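Local coordinates for Endonuclease/exonuclease/phosphatase (Beutenbergia cavernae DSM 12333, PDB 4RUW), which is of unknown specific function but belongs to the endonuclease/exonuclease/phosphatase family, pairing a DNase I-like domain with an Ig-like domain and carrying a bound zinc ion, at residues A303-G309 / V325-G331; D55-W61 / E87-V93. All coordinates share one frame. Numbering follows the deposited sequence.

Interaction 1 of 2, residues A303-G309 / V325-G331; sequences AFDVVAG and VMDLRLG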
# COMPACT_ATOMS: atom_id res chain seq x y z
N ALA A 303 0.17 6.38 -13.72
CA ALA A 303 -0.96 6.50 -14.64
C ALA A 303 -2.30 6.65 -13.91
O ALA A 303 -3.27 7.13 -14.49
CB ALA A 303 -1.02 5.32 -15.60
N PHE A 304 -2.35 6.22 -12.65
CA PHE A 304 -3.58 6.32 -11.88
C PHE A 304 -3.74 7.66 -11.18
O PHE A 304 -2.78 8.22 -10.64
CB PHE A 304 -3.64 5.21 -10.82
CG PHE A 304 -3.98 3.87 -11.36
CD1 PHE A 304 -5.29 3.56 -11.70
CD2 PHE A 304 -3.01 2.90 -11.50
CE1 PHE A 304 -5.62 2.32 -12.19
CE2 PHE A 304 -3.33 1.65 -11.99
CZ PHE A 304 -4.64 1.36 -12.33
N ASP A 305 -4.97 8.15 -11.17
CA ASP A 305 -5.39 9.21 -10.25
C ASP A 305 -6.17 8.56 -9.13
O ASP A 305 -6.80 7.52 -9.32
CB ASP A 305 -6.30 10.21 -10.95
CG ASP A 305 -5.57 11.07 -11.92
OD1 ASP A 305 -4.32 11.04 -11.92
OD2 ASP A 305 -6.24 11.80 -12.68
N VAL A 306 -6.17 9.18 -7.96
CA VAL A 306 -6.95 8.69 -6.84
C VAL A 306 -8.19 9.55 -6.67
O VAL A 306 -8.10 10.77 -6.56
CB VAL A 306 -6.12 8.69 -5.54
CG1 VAL A 306 -6.88 7.96 -4.44
CG2 VAL A 306 -4.77 8.04 -5.78
N VAL A 307 -9.35 8.90 -6.64
CA VAL A 307 -10.63 9.60 -6.55
C VAL A 307 -11.14 9.70 -5.12
O VAL A 307 -11.52 10.77 -4.67
CB VAL A 307 -11.69 8.92 -7.46
CG1 VAL A 307 -13.03 9.63 -7.37
CG2 VAL A 307 -11.19 8.86 -8.91
N ALA A 308 -11.12 8.58 -4.40
CA ALA A 308 -11.67 8.51 -3.06
C ALA A 308 -11.22 7.21 -2.42
O ALA A 308 -10.73 6.31 -3.10
CB ALA A 308 -13.19 8.57 -3.10
N GLY A 309 -11.40 7.10 -1.11
CA GLY A 309 -11.17 5.82 -0.47
C GLY A 309 -11.77 5.81 0.91
O GLY A 309 -12.01 6.87 1.50
N VAL A 325 -10.58 0.34 0.92
CA VAL A 325 -11.30 0.34 -0.34
C VAL A 325 -11.03 1.63 -1.09
O VAL A 325 -11.44 2.70 -0.65
CB VAL A 325 -12.83 0.19 -0.11
CG1 VAL A 325 -13.56 0.06 -1.44
CG2 VAL A 325 -13.12 -1.00 0.81
N MSE A 326 -10.31 1.53 -2.20
CA MSE A 326 -9.87 2.71 -2.94
C MSE A 326 -10.52 2.81 -4.29
O MSE A 326 -10.63 1.81 -5.02
CB MSE A 326 -8.36 2.65 -3.16
CG MSE A 326 -7.52 2.54 -1.89
SE MSE A 326 -7.83 3.96 -0.60
CE MSE A 326 -7.60 5.49 -1.78
N ASP A 327 -10.93 4.02 -4.65
CA ASP A 327 -11.47 4.30 -5.98
C ASP A 327 -10.41 5.06 -6.76
O ASP A 327 -10.02 6.17 -6.39
CB ASP A 327 -12.76 5.12 -5.87
CG ASP A 327 -13.93 4.30 -5.34
OD1 ASP A 327 -14.14 3.18 -5.83
OD2 ASP A 327 -14.63 4.77 -4.43
N LEU A 328 -9.93 4.42 -7.83
CA LEU A 328 -8.88 4.97 -8.68
C LEU A 328 -9.46 5.26 -10.06
O LEU A 328 -10.53 4.78 -10.40
CB LEU A 328 -7.73 3.96 -8.81
CG LEU A 328 -7.20 3.38 -7.50
CD1 LEU A 328 -6.08 2.37 -7.78
CD2 LEU A 328 -6.71 4.48 -6.56
N ARG A 329 -8.73 6.04 -10.85
CA ARG A 329 -9.14 6.33 -12.22
C ARG A 329 -7.90 6.29 -13.09
O ARG A 329 -6.90 6.92 -12.76
CB ARG A 329 -9.79 7.70 -12.29
CG ARG A 329 -10.34 8.05 -13.66
CD ARG A 329 -11.18 9.30 -13.58
NE ARG A 329 -12.35 9.09 -12.74
CZ ARG A 329 -12.96 10.04 -12.04
NH1 ARG A 329 -12.51 11.28 -12.06
NH2 ARG A 329 -14.02 9.74 -11.30
N LEU A 330 -7.94 5.56 -14.18
CA LEU A 330 -6.77 5.43 -15.01
C LEU A 330 -6.75 6.52 -16.05
O LEU A 330 -7.66 6.65 -16.83
CB LEU A 330 -6.76 4.06 -15.69
CG LEU A 330 -5.52 3.69 -16.49
CD1 LEU A 330 -4.29 3.71 -15.61
CD2 LEU A 330 -5.71 2.33 -17.14
N GLY A 331 -5.68 7.29 -16.04
CA GLY A 331 -5.44 8.30 -17.05
C GLY A 331 -4.68 7.76 -18.24
O GLY A 331 -4.57 6.58 -18.44

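Interaction 2 of 2, residues D55-W61 / E87-V93; sequences DLRVMTW and EAPDVVV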
# COMPACT_ATOMS: atom_id res chain seq x y z
N ASP A 55 -12.77 4.02 -14.24
CA ASP A 55 -12.74 3.75 -12.81
C ASP A 55 -12.31 2.35 -12.45
O ASP A 55 -12.61 1.39 -13.15
CB ASP A 55 -14.12 4.01 -12.20
CG ASP A 55 -14.50 5.48 -12.18
OD1 ASP A 55 -13.58 6.33 -12.23
OD2 ASP A 55 -15.70 5.78 -12.12
N LEU A 56 -11.61 2.24 -11.32
CA LEU A 56 -11.21 0.95 -10.78
C LEU A 56 -11.29 1.00 -9.26
O LEU A 56 -10.65 1.85 -8.65
CB LEU A 56 -9.77 0.64 -11.18
CG LEU A 56 -9.24 -0.73 -10.76
CD1 LEU A 56 -9.94 -1.84 -11.54
CD2 LEU A 56 -7.73 -0.80 -10.96
N ARG A 57 -12.07 0.11 -8.66
CA ARG A 57 -12.12 0.01 -7.21
C ARG A 57 -11.27 -1.18 -6.77
O ARG A 57 -11.51 -2.32 -7.18
CB ARG A 57 -13.56 -0.11 -6.71
CG ARG A 57 -13.65 -0.30 -5.20
CD ARG A 57 -15.08 -0.22 -4.69
NE ARG A 57 -15.45 1.17 -4.46
CZ ARG A 57 -16.43 1.58 -3.66
NH1 ARG A 57 -17.18 0.70 -3.00
NH2 ARG A 57 -16.66 2.88 -3.52
N VAL A 58 -10.28 -0.89 -5.95
CA VAL A 58 -9.33 -1.89 -5.46
C VAL A 58 -9.45 -1.96 -3.96
O VAL A 58 -9.38 -0.93 -3.27
CB VAL A 58 -7.88 -1.50 -5.82
CG1 VAL A 58 -6.89 -2.50 -5.23
CG2 VAL A 58 -7.73 -1.40 -7.32
N MSE A 59 -9.62 -3.17 -3.46
CA MSE A 59 -9.72 -3.39 -2.03
C MSE A 59 -8.58 -4.28 -1.56
O MSE A 59 -8.16 -5.19 -2.28
CB MSE A 59 -11.06 -4.05 -1.73
CG MSE A 59 -11.30 -4.41 -0.27
SE MSE A 59 -13.07 -5.12 0.07
CE MSE A 59 -13.00 -5.08 2.02
N THR A 60 -8.07 -4.02 -0.36
CA THR A 60 -7.15 -4.95 0.28
C THR A 60 -7.62 -5.24 1.70
O THR A 60 -8.14 -4.35 2.38
CB THR A 60 -5.67 -4.44 0.28
OG1 THR A 60 -4.80 -5.48 0.72
CG2 THR A 60 -5.49 -3.22 1.16
N TRP A 61 -7.45 -6.48 2.15
CA TRP A 61 -7.92 -6.85 3.46
C TRP A 61 -7.17 -8.04 4.02
O TRP A 61 -7.12 -9.10 3.40
CB TRP A 61 -9.41 -7.22 3.39
CG TRP A 61 -10.16 -7.20 4.68
CD1 TRP A 61 -9.73 -6.75 5.91
CD2 TRP A 61 -11.51 -7.65 4.88
NE1 TRP A 61 -10.73 -6.89 6.84
CE2 TRP A 61 -11.83 -7.44 6.24
CE3 TRP A 61 -12.48 -8.20 4.04
CZ2 TRP A 61 -13.08 -7.76 6.77
CZ3 TRP A 61 -13.71 -8.52 4.56
CH2 TRP A 61 -14.01 -8.30 5.92
N GLU A 87 -18.90 -3.97 -0.65
CA GLU A 87 -17.95 -2.98 -1.15
C GLU A 87 -17.80 -3.06 -2.67
O GLU A 87 -17.43 -2.08 -3.32
CB GLU A 87 -16.59 -3.16 -0.47
CG GLU A 87 -16.60 -2.94 1.05
CD GLU A 87 -16.80 -1.49 1.45
OE1 GLU A 87 -16.89 -0.60 0.57
OE2 GLU A 87 -16.84 -1.23 2.68
N ALA A 88 -18.12 -4.22 -3.23
CA ALA A 88 -18.13 -4.43 -4.68
C ALA A 88 -16.87 -3.95 -5.41
O ALA A 88 -16.96 -3.24 -6.41
CB ALA A 88 -19.39 -3.81 -5.28
N PRO A 89 -15.68 -4.33 -4.93
CA PRO A 89 -14.47 -3.91 -5.65
C PRO A 89 -14.34 -4.65 -6.99
O PRO A 89 -14.89 -5.73 -7.18
CB PRO A 89 -13.35 -4.35 -4.71
CG PRO A 89 -13.91 -5.54 -3.99
CD PRO A 89 -15.36 -5.19 -3.77
N ASP A 90 -13.60 -4.05 -7.92
CA ASP A 90 -13.26 -4.75 -9.15
C ASP A 90 -12.27 -5.87 -8.87
O ASP A 90 -12.34 -6.95 -9.47
CB ASP A 90 -12.64 -3.76 -10.13
CG ASP A 90 -13.65 -2.80 -10.69
OD1 ASP A 90 -14.47 -3.24 -11.53
OD2 ASP A 90 -13.64 -1.62 -10.29
N VAL A 91 -11.32 -5.58 -7.98
CA VAL A 91 -10.26 -6.51 -7.61
C VAL A 91 -10.05 -6.39 -6.12
O VAL A 91 -10.06 -5.28 -5.56
CB VAL A 91 -8.93 -6.18 -8.32
CG1 VAL A 91 -7.85 -7.17 -7.92
CG2 VAL A 91 -9.11 -6.21 -9.82
N VAL A 92 -9.90 -7.54 -5.46
CA VAL A 92 -9.59 -7.53 -4.04
C VAL A 92 -8.37 -8.40 -3.75
O VAL A 92 -8.22 -9.50 -4.29
CB VAL A 92 -10.81 -7.91 -3.15
CG1 VAL A 92 -11.34 -9.28 -3.50
CG2 VAL A 92 -10.45 -7.84 -1.68
N VAL A 93 -7.49 -7.87 -2.90
CA VAL A 93 -6.32 -8.56 -2.40
C VAL A 93 -6.63 -8.97 -0.96
O VAL A 93 -7.06 -8.14 -0.16
CB VAL A 93 -5.09 -7.63 -2.44
CG1 VAL A 93 -3.96 -8.20 -1.59
CG2 VAL A 93 -4.66 -7.39 -3.89
O HOH W 1 -14.31 -0.89 -13.33

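Interaction 1 of 2, residues A303-G309 / V325-G331
Phe304 lays its ring between two leucines of the neighbouring strand: Leu330 CD1 sits 3.9 Å from the centroid of the Phe304 ring in a CH-pi contact, and Leu328 CD1 covers the opposite face. Further along the same side of this antiparallel pair, Val306 CG1 meets the methyl CE of Met326 (modelled as selenomethionine) at 3.7 Å; helix 266-270 covers both. Gly309 leaves room here: with Met326 in this conformation a CB would collide with its selenium.

The backbone register slips once, at a classic beta bulge. Val307 and Ala308 both face Asp327, whose O accepts a 2.8 Å bond from Val307 N and a weak 3.3 Å bond from Ala308 N. On the other side, Asp327 and Arg329 pair with Arg57 and Asp55 of the adjacent strand 55-62, and Asp305 with Arg362, while Val307 CG2 lies over the Arg329 guanidinium. The chemistry thus implies a two-faced edge of the DNase I-like sheet, apolar on the face of Phe304, Val306, Met326, Leu328 and Leu330, and largely charged on that of Asp305, Asp327 and Arg329.

Interaction 2 of 2, residues D55-W61 / E87-V93
Arg57 and Met59 each bury about 101 Å² here, and between them they illustrate how a parallel strand pair is secured to the end of its connecting helix. Arg57 works through backbone and side chain alike. Its N donates to Asp90 OD2 (2.8 Å) almost in line, and its O accepts from Asp90 N at 2.8 Å and, weakly, from Val91 N at 3.4 Å. Its NH1 reaches Glu87 O at 2.8 Å, a carbonyl in the last turn of helix 77-87, just before Ala88 leaves the helix with positive phi. The Glu87 carboxylate, bonded to Ser312 and His310, adds only a long charge pairing.

Met59, a selenomethionine, stretches in an all-trans chain over the turn: its CB packs on Pro89 CB and its CG on Val92 CG2, both at 3.8 Å. Regular parallel pairing follows, with Met59 N to Val91 O at 3.0 Å and Val93 N to Met59 O at 2.8 Å. Val93, on the reverse face beside Thr60, comes third in buried area.

This is a beta-alpha-beta crossover, formed by strand 55-62, helix 77-87 and strand 91-98. Met59 turns to Val83 of the helix, whereas Val91 and Val93 pack against strand 192-200 of the second sheet.

Overall arrangement
Interactions 1 and 2 are successive steps across one mixed sheet, their centres about 11 Å apart. Strands 324-330 and 55-62 lie side by side, so the edge pair of interaction 1 continues into the parallel pair of interaction 2. The seam is direct: Asp327 OD1 forms a 2.8 Å salt bridge with Arg57 NE, Leu328 N lies 2.8 Å from Leu56 O in a probable hydrogen bond, and Val325 CG1 packs on Arg57 CD at 3.6 Å. Arg57 therefore serves both contacts. Beyond interaction 2, strand 91-98 ends at His98, which binds zinc with Asp100, His107 and His137; at the far edge, Asp305 pairs with Arg362 of the Ig-like domain.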